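PDB 1IYB: ribonuclease from Nicotiana glutinosa, which is a ribonuclease T2 family enzyme that cleaves RNA and binds guanosine-5'-monophosphate in its guanine site. Local coordinates for residues F13-P18 against I125-I130. Sequence-based numbering, arbitrary orientation.
Sequences FVQQWP and INLLEI. With 5GP (guanosine-5'-monophosphate), chain C.
Gln-15 NE2 donates to Ile-125 O at 3.2 Å. The bond is nearly straight, 172° at the hydrogen, and lies close to both the amide plane of Gln-15 and the carbonyl plane of Ile-125. Gln-15 CG is anti to the carbonyl carbon (chi1 -66°) and the chain runs extended to CD (chi2 -171°), carrying the amide out to Ile-125. NE2 thus ties the strand to the link after helix 111-124, while OE1 takes a hydrogen from a water at 2.6 Å that accepts from Leu-127 N in the first turn of helix 127-133. Leu-127 meets this side chain tip to tip, its CD1 3.6 Å from Gln-15 CD. Strand 10-16 is an inner strand of the antiparallel sheet of this T2-family fold, and the alternation of its residues sends Gln-16 away from the helix, where its amide pairs with the guanine: OE1 accepts from N1 at 2.8 Å and from N2 at a longer 3.2 Å, while NE2 donates to O6. An alanine at Gln-15 would probably leave Ile-125 O without this donor and open a gap beside Leu-127 CD1. Apolar contacts lie before and after Gln-15 along the chain: Phe-13 CD2 to Ile-125 CD1, and Trp-17 CH2 to Leu-128 CD1, each 4.3 Å. Further out, Asn-126 OD1 N-caps helix 127-133 through Glu-129 N.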
ATOM      1  N   PHE A  13     -16.960   2.978   4.591  1.00  5.54           N
ATOM      2  CA  PHE A  13     -16.920   3.885   5.736  1.00  4.51           C
ATOM      3  C   PHE A  13     -16.607   2.920   6.873  1.00  5.42           C
ATOM      4  O   PHE A  13     -17.430   2.069   7.222  1.00  6.37           O
ATOM      5  CB  PHE A  13     -18.264   4.582   5.966  1.00  4.62           C
ATOM      6  CG  PHE A  13     -18.306   5.398   7.229  1.00  5.15           C
ATOM      7  CD1 PHE A  13     -17.358   6.392   7.468  1.00  6.08           C
ATOM      8  CD2 PHE A  13     -19.278   5.156   8.193  1.00  6.07           C
ATOM      9  CE1 PHE A  13     -17.378   7.133   8.655  1.00  8.09           C
ATOM     10  CE2 PHE A  13     -19.303   5.892   9.380  1.00  6.50           C
ATOM     11  CZ  PHE A  13     -18.356   6.879   9.611  1.00  7.93           C
ATOM     12  N   VAL A  14     -15.408   3.050   7.436  1.00  3.53           N
ATOM     13  CA  VAL A  14     -14.931   2.137   8.469  1.00  4.95           C
ATOM     14  C   VAL A  14     -14.866   2.705   9.880  1.00  5.14           C
ATOM     15  O   VAL A  14     -14.301   3.773  10.100  1.00  5.03           O
ATOM     16  CB  VAL A  14     -13.520   1.629   8.083  1.00  4.76           C
ATOM     17  CG1 VAL A  14     -13.070   0.530   9.036  1.00  6.04           C
ATOM     18  CG2 VAL A  14     -13.530   1.133   6.642  1.00  6.23           C
ATOM     19  N   GLN A  15     -15.446   1.970  10.826  1.00  3.81           N
ATOM     20  CA  GLN A  15     -15.440   2.359  12.234  1.00  4.45           C
ATOM     21  C   GLN A  15     -14.772   1.261  13.057  1.00  5.71           C
ATOM     22  O   GLN A  15     -14.927   0.072  12.763  1.00  6.16           O
ATOM     23  CB  GLN A  15     -16.865   2.585  12.739  1.00  5.21           C
ATOM     24  CG  GLN A  15     -17.561   3.766  12.098  1.00  5.69           C
ATOM     25  CD  GLN A  15     -18.882   4.080  12.771  1.00  5.67           C
ATOM     26  OE1 GLN A  15     -18.913   4.468  13.941  1.00  9.75           O
ATOM     27  NE2 GLN A  15     -19.980   3.904  12.043  1.00  8.01           N
ATOM     28  N   GLN A  16     -14.029   1.664  14.085  1.00  5.40           N
ATOM     29  CA  GLN A  16     -13.318   0.721  14.942  1.00  5.92           C
ATOM     30  C   GLN A  16     -13.857   0.725  16.365  1.00  6.14           C
ATOM     31  O   GLN A  16     -14.316   1.755  16.865  1.00  6.15           O
ATOM     32  CB  GLN A  16     -11.819   1.071  14.981  1.00  6.56           C
ATOM     33  CG  GLN A  16     -11.521   2.477  15.521  1.00  9.64           C
ATOM     34  CD  GLN A  16     -10.033   2.744  15.728  1.00 12.18           C
ATOM     35  OE1 GLN A  16      -9.182   1.932  15.362  1.00 13.25           O
ATOM     36  NE2 GLN A  16      -9.714   3.895  16.317  1.00 11.47           N
ATOM     37  N   TRP A  17     -13.803  -0.438  17.011  1.00  6.40           N
ATOM     38  CA  TRP A  17     -14.243  -0.558  18.392  1.00  6.45           C
ATOM     39  C   TRP A  17     -13.001  -0.413  19.269  1.00  6.88           C
ATOM     40  O   TRP A  17     -12.101  -1.246  19.221  1.00  6.43           O
ATOM     41  CB  TRP A  17     -14.898  -1.919  18.647  1.00  7.11           C
ATOM     42  CG  TRP A  17     -15.290  -2.075  20.079  1.00  6.30           C
ATOM     43  CD1 TRP A  17     -14.818  -3.005  20.966  1.00  7.32           C
ATOM     44  CD2 TRP A  17     -16.175  -1.228  20.817  1.00  7.68           C
ATOM     45  NE1 TRP A  17     -15.353  -2.781  22.213  1.00  9.27           N
ATOM     46  CE2 TRP A  17     -16.189  -1.697  22.150  1.00  8.77           C
ATOM     47  CE3 TRP A  17     -16.959  -0.113  20.483  1.00  8.29           C
ATOM     48  CZ2 TRP A  17     -16.955  -1.087  23.151  1.00  7.83           C
ATOM     49  CZ3 TRP A  17     -17.721   0.495  21.479  1.00  8.42           C
ATOM     50  CH2 TRP A  17     -17.711   0.003  22.800  1.00  9.20           C
ATOM     51  N   PRO A  18     -12.933   0.655  20.077  1.00  8.12           N
ATOM     52  CA  PRO A  18     -11.761   0.852  20.935  1.00  8.27           C
ATOM     53  C   PRO A  18     -11.422  -0.318  21.858  1.00  8.22           C
ATOM     54  O   PRO A  18     -10.247  -0.589  22.119  1.00  8.41           O
ATOM     55  CB  PRO A  18     -12.092   2.144  21.692  1.00  8.95           C
ATOM     56  CG  PRO A  18     -13.590   2.204  21.662  1.00 11.65           C
ATOM     57  CD  PRO A  18     -13.914   1.737  20.268  1.00  7.35           C
ATOM     58  N   ILE A 125     -24.836   6.669  11.407  1.00 10.92           N
ATOM     59  CA  ILE A 125     -24.689   5.257  11.738  1.00 10.55           C
ATOM     60  C   ILE A 125     -24.065   5.044  13.115  1.00 10.80           C
ATOM     61  O   ILE A 125     -22.859   4.809  13.232  1.00  9.71           O
ATOM     62  CB  ILE A 125     -23.818   4.567  10.670  1.00 10.32           C
ATOM     63  CG1 ILE A 125     -24.379   4.885   9.281  1.00 12.25           C
ATOM     64  CG2 ILE A 125     -23.781   3.065  10.906  1.00 12.70           C
ATOM     65  CD1 ILE A 125     -23.492   4.454   8.145  1.00 13.82           C
ATOM     66  N   ASN A 126     -24.891   5.132  14.155  1.00 10.10           N
ATOM     67  CA  ASN A 126     -24.423   4.937  15.527  1.00  9.94           C
ATOM     68  C   ASN A 126     -24.469   3.441  15.805  1.00  9.45           C
ATOM     69  O   ASN A 126     -25.506   2.898  16.195  1.00  9.10           O
ATOM     70  CB  ASN A 126     -25.333   5.672  16.509  1.00 11.22           C
ATOM     71  CG  ASN A 126     -24.753   5.727  17.911  1.00 14.26           C
ATOM     72  OD1 ASN A 126     -24.174   4.756  18.393  1.00 13.59           O
ATOM     73  ND2 ASN A 126     -24.919   6.866  18.577  1.00 17.41           N
ATOM     74  N   LEU A 127     -23.338   2.779  15.601  1.00  8.36           N
ATOM     75  CA  LEU A 127     -23.245   1.339  15.781  1.00  8.95           C
ATOM     76  C   LEU A 127     -23.488   0.845  17.198  1.00  9.94           C
ATOM     77  O   LEU A 127     -24.135  -0.181  17.391  1.00 10.17           O
ATOM     78  CB  LEU A 127     -21.886   0.853  15.288  1.00  7.91           C
ATOM     79  CG  LEU A 127     -21.667   1.074  13.792  1.00  7.48           C
ATOM     80  CD1 LEU A 127     -20.210   0.812  13.444  1.00  7.97           C
ATOM     81  CD2 LEU A 127     -22.593   0.162  12.997  1.00  8.18           C
ATOM     82  N   LEU A 128     -22.975   1.561  18.193  1.00 10.14           N
ATOM     83  CA  LEU A 128     -23.180   1.134  19.570  1.00  9.55           C
ATOM     84  C   LEU A 128     -24.669   1.110  19.891  1.00  9.40           C
ATOM     85  O   LEU A 128     -25.171   0.140  20.456  1.00  9.20           O
ATOM     86  CB  LEU A 128     -22.461   2.067  20.546  1.00 11.73           C
ATOM     87  CG  LEU A 128     -22.624   1.693  22.025  1.00 13.97           C
ATOM     88  CD1 LEU A 128     -21.929   0.370  22.297  1.00 15.66           C
ATOM     89  CD2 LEU A 128     -22.044   2.791  22.904  1.00 16.50           C
ATOM     90  N   GLU A 129     -25.379   2.172  19.522  1.00  8.33           N
ATOM     91  CA  GLU A 129     -26.811   2.237  19.795  1.00 10.64           C
ATOM     92  C   GLU A 129     -27.611   1.204  19.016  1.00  9.76           C
ATOM     93  O   GLU A 129     -28.584   0.656  19.529  1.00 10.12           O
ATOM     94  CB  GLU A 129     -27.347   3.641  19.521  1.00 12.75           C
ATOM     95  CG  GLU A 129     -26.938   4.645  20.593  1.00 19.46           C
ATOM     96  CD  GLU A 129     -27.625   5.985  20.433  1.00 23.39           C
ATOM     97  OE1 GLU A 129     -27.391   6.651  19.407  1.00 27.78           O
ATOM     98  OE2 GLU A 129     -28.400   6.373  21.334  1.00 28.19           O
ATOM     99  N   ILE A 130     -27.209   0.942  17.779  1.00  9.43           N
ATOM    100  CA  ILE A 130     -27.893  -0.049  16.962  1.00  8.21           C
ATOM    101  C   ILE A 130     -27.727  -1.423  17.602  1.00  9.54           C
ATOM    102  O   ILE A 130     -28.694  -2.167  17.766  1.00 10.27           O
ATOM    103  CB  ILE A 130     -27.311  -0.103  15.529  1.00  9.09           C
ATOM    104  CG1 ILE A 130     -27.687   1.164  14.760  1.00  9.08           C
ATOM    105  CG2 ILE A 130     -27.811  -1.352  14.807  1.00  8.90           C
ATOM    106  CD1 ILE A 130     -26.937   1.320  13.452  1.00 10.91           C
TER
HETATM  107  P   5GP C1295      -5.453   2.516   6.971  1.00 17.27           P
HETATM  108  O1P 5GP C1295      -5.034   2.109   5.627  1.00 22.43           O
HETATM  109  O2P 5GP C1295      -6.385   3.711   6.945  1.00 17.29           O
HETATM  110  O3P 5GP C1295      -6.107   1.310   7.731  1.00 15.46           O
HETATM  111  O5' 5GP C1295      -4.195   2.938   7.932  1.00 23.32           O
HETATM  112  C5' 5GP C1295      -4.378   3.210   9.370  1.00 23.26           C
HETATM  113  C4' 5GP C1295      -3.081   3.597  10.120  1.00 23.80           C
HETATM  114  O4' 5GP C1295      -3.432   4.762  10.992  1.00 22.23           O
HETATM  115  C3' 5GP C1295      -2.453   2.614  11.104  1.00 25.00           C
HETATM  116  O3' 5GP C1295      -1.575   1.676  10.499  1.00 27.95           O
HETATM  117  C2' 5GP C1295      -1.706   3.496  12.111  1.00 22.11           C
HETATM  118  O2' 5GP C1295      -0.364   3.805  11.676  1.00 25.46           O
HETATM  119  C1' 5GP C1295      -2.593   4.728  12.195  1.00 19.37           C
HETATM  120  N9  5GP C1295      -3.403   4.970  13.430  1.00 13.15           N
HETATM  121  C8  5GP C1295      -3.317   5.990  14.352  1.00 12.91           C
HETATM  122  N7  5GP C1295      -4.246   5.989  15.285  1.00 10.16           N
HETATM  123  C5  5GP C1295      -5.011   4.857  14.938  1.00 10.74           C
HETATM  124  C6  5GP C1295      -6.176   4.330  15.588  1.00  9.86           C
HETATM  125  O6  5GP C1295      -6.747   4.757  16.585  1.00  9.06           O
HETATM  126  N1  5GP C1295      -6.662   3.161  14.923  1.00 11.19           N
HETATM  127  C2  5GP C1295      -6.073   2.609  13.787  1.00 13.01           C
HETATM  128  N2  5GP C1295      -6.696   1.504  13.327  1.00 11.66           N
HETATM  129  N3  5GP C1295      -4.981   3.102  13.174  1.00 12.50           N
HETATM  130  C4  5GP C1295      -4.503   4.228  13.807  1.00 12.57           C
HETATM  131  O   HOH W   1     -20.890   4.542  15.655  1.00 10.63           O